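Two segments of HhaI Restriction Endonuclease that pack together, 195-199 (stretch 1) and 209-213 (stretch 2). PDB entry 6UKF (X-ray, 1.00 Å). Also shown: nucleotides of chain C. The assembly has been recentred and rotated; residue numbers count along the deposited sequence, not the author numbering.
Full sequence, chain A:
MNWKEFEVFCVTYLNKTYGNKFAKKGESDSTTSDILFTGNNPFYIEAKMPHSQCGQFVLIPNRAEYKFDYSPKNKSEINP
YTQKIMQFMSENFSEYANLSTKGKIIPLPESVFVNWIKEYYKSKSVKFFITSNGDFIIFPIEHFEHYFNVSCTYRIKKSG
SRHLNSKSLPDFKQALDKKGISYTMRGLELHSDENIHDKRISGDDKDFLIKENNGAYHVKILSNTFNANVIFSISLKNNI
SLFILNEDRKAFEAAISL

Stretch 1 (195-199) NIHDK
Stretch 2 (209-213) LIKEN

A type II β turn, I196 to K199, packs against the strand L209–E212, burying 377 Å² in all. The turn is closed by K199 N donating to I196 O (3.1 Å); its corner residues H197 (phi/psi -64/133) and D198 (67/14) carry the chain round, and K199 (-73/135) leaves antiparallel to the strand, whose residues are extended (phi -132 to -77, psi 125 to 138). In register, K199 CA lies 5.2 Å from I210 CA, and H197 CA 4.9 Å from K211 CA.

I210 covers the most surface. Its amide N donates to K199 O (2.9 Å, 147°), while its carbonyl O receives D198 N at 2.6 Å in a bond that is weak because it is bent to 124°. K199 O also meets L209 CA at 3.5 Å in a CA-H...O contact. The I210 side chain (chi1 m, chi2 t) brings CD1 to 4.2 Å from K199 CB, and its CG2 is 4.1 Å from I196 CG1 (I196 p, t), an apolar contact.

H197 comes next. With chi1 t and chi2 57°, its CB points sideways but the ring end comes nearer, so that ND1 accepts a nearly straight hydrogen bond from E212 N (3.2 Å, 169°). E212 N and K211 CA lie at the ring edge, K211 CA 3.7 Å from ND1. The ring thus adds a polar contact at E212, two residues past I210; E212 is modelled only to CB.

K211 points its CB away from the turn and folds through four m rotamers. D198 (chi1 m) brings OD2 to 3.1 Å from K211 CD, but OD2 remains 4.0 Å from K211 NZ, beyond a salt bridge. NZ donates to the DNA phosphate, at DG7 OP1 (2.9 Å).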

# COMPACT_ATOMS: atom_id res chain seq x y z
N ASN A 195 -8.16 4.38 29.58
CA ASN A 195 -7.32 3.67 28.62
C ASN A 195 -8.15 3.44 27.37
O ASN A 195 -8.89 2.47 27.25
CB ASN A 195 -6.84 2.35 29.21
CG ASN A 195 -5.98 2.54 30.45
OD1 ASN A 195 -6.22 1.90 31.48
ND2 ASN A 195 -4.98 3.41 30.35
N ILE A 196 -8.02 4.36 26.41
CA ILE A 196 -8.88 4.37 25.23
C ILE A 196 -8.07 4.28 23.94
O ILE A 196 -8.56 4.67 22.88
CB ILE A 196 -9.84 5.58 25.24
CG1 ILE A 196 -9.06 6.89 25.39
CG2 ILE A 196 -10.85 5.43 26.36
CD1 ILE A 196 -9.94 8.13 25.36
N HIS A 197 -6.85 3.76 24.00
CA HIS A 197 -6.11 3.51 22.77
C HIS A 197 -6.84 2.46 21.94
O HIS A 197 -7.24 1.41 22.46
CB HIS A 197 -4.70 3.02 23.06
CG HIS A 197 -3.94 2.65 21.82
ND1 HIS A 197 -3.74 3.54 20.79
CD2 HIS A 197 -3.38 1.48 21.41
CE1 HIS A 197 -3.07 2.95 19.82
NE2 HIS A 197 -2.84 1.70 20.17
N ASP A 198 -6.99 2.73 20.65
CA ASP A 198 -7.70 1.87 19.70
C ASP A 198 -9.19 1.79 19.98
O ASP A 198 -9.86 0.90 19.44
CB ASP A 198 -7.10 0.46 19.62
CG ASP A 198 -5.79 0.41 18.85
OD1 ASP A 198 -5.01 -0.54 19.06
OD2 ASP A 198 -5.54 1.32 18.04
N LYS A 199 -9.73 2.68 20.81
CA LYS A 199 -11.15 2.64 21.12
C LYS A 199 -11.96 3.12 19.93
O LYS A 199 -11.63 4.13 19.30
CB LYS A 199 -11.44 3.52 22.33
CG LYS A 199 -12.89 3.48 22.80
CD LYS A 199 -13.18 2.25 23.66
CE LYS A 199 -14.55 2.35 24.29
NZ LYS A 199 -15.10 1.02 24.67
N LEU A 209 -12.31 6.55 15.73
CA LEU A 209 -11.25 5.70 16.25
C LEU A 209 -10.29 6.59 17.02
O LEU A 209 -9.91 7.66 16.54
CB LEU A 209 -10.51 5.00 15.11
CG LEU A 209 -9.29 4.15 15.50
CD1 LEU A 209 -9.71 2.97 16.36
CD2 LEU A 209 -8.56 3.68 14.25
N ILE A 210 -9.89 6.14 18.21
CA ILE A 210 -9.04 6.90 19.11
C ILE A 210 -7.69 6.21 19.21
O ILE A 210 -7.62 5.00 19.46
CB ILE A 210 -9.70 7.04 20.50
CG1 ILE A 210 -11.07 7.73 20.36
CG2 ILE A 210 -8.80 7.82 21.45
CD1 ILE A 210 -11.93 7.65 21.60
N LYS A 211 -6.62 6.97 18.99
CA LYS A 211 -5.26 6.46 19.01
C LYS A 211 -4.40 7.36 19.88
O LYS A 211 -4.49 8.59 19.81
CB LYS A 211 -4.65 6.41 17.61
CG LYS A 211 -5.46 5.62 16.59
CD LYS A 211 -5.33 4.11 16.80
CE LYS A 211 -4.17 3.52 16.01
NZ LYS A 211 -4.53 3.16 14.62
N GLU A 212 -3.54 6.74 20.68
CA GLU A 212 -2.67 7.47 21.59
C GLU A 212 -1.51 8.09 20.83
O GLU A 212 -0.77 7.39 20.12
CB GLU A 212 -2.13 6.52 22.66
N ASN A 213 -1.35 9.39 20.98
CA ASN A 213 -0.19 10.13 20.50
C ASN A 213 0.64 10.56 21.71
O ASN A 213 0.38 10.16 22.84
CB ASN A 213 -0.64 11.30 19.62
P DG C 7 -5.73 5.23 11.58
OP1 DG C 7 -5.05 5.37 12.89
OP2 DG C 7 -6.98 5.98 11.33
O5' DG C 7 -4.67 5.59 10.44
C5' DG C 7 -3.33 5.13 10.55
C4' DG C 7 -2.39 5.91 9.64
O4' DG C 7 -2.55 5.46 8.26
C3' DG C 7 -2.60 7.42 9.59
O3' DG C 7 -1.33 8.06 9.36
C2' DG C 7 -3.58 7.59 8.44
C1' DG C 7 -3.15 6.48 7.48
N9 DG C 7 -4.24 5.87 6.73
C8 DG C 7 -5.46 5.48 7.21
N7 DG C 7 -6.22 4.93 6.32
C5 DG C 7 -5.45 4.93 5.16
C6 DG C 7 -5.74 4.45 3.87
O6 DG C 7 -6.78 3.91 3.47
N1 DG C 7 -4.68 4.64 2.99
C2 DG C 7 -3.48 5.23 3.33
N2 DG C 7 -2.57 5.33 2.35
N3 DG C 7 -3.19 5.68 4.54
C4 DG C 7 -4.22 5.49 5.40
P DC C 6 -10.76 0.59 9.80
OP1 DC C 6 -11.22 -0.34 10.85
OP2 DC C 6 -11.74 1.45 9.12
O5' DC C 6 -9.63 1.56 10.41
C5' DC C 6 -8.62 1.02 11.25
C4' DC C 6 -7.27 1.66 10.98
O4' DC C 6 -6.76 1.20 9.69
C3' DC C 6 -7.25 3.19 10.89
O3' DC C 6 -6.01 3.66 11.39
C2' DC C 6 -7.44 3.43 9.40
C1' DC C 6 -6.56 2.32 8.83
N1 DC C 6 -6.87 1.90 7.44
C2 DC C 6 -5.81 1.52 6.62
O2 DC C 6 -4.66 1.57 7.07
N3 DC C 6 -6.07 1.13 5.35
C4 DC C 6 -7.32 1.09 4.90
N4 DC C 6 -7.53 0.69 3.64
C5 DC C 6 -8.42 1.46 5.73
C6 DC C 6 -8.15 1.85 6.98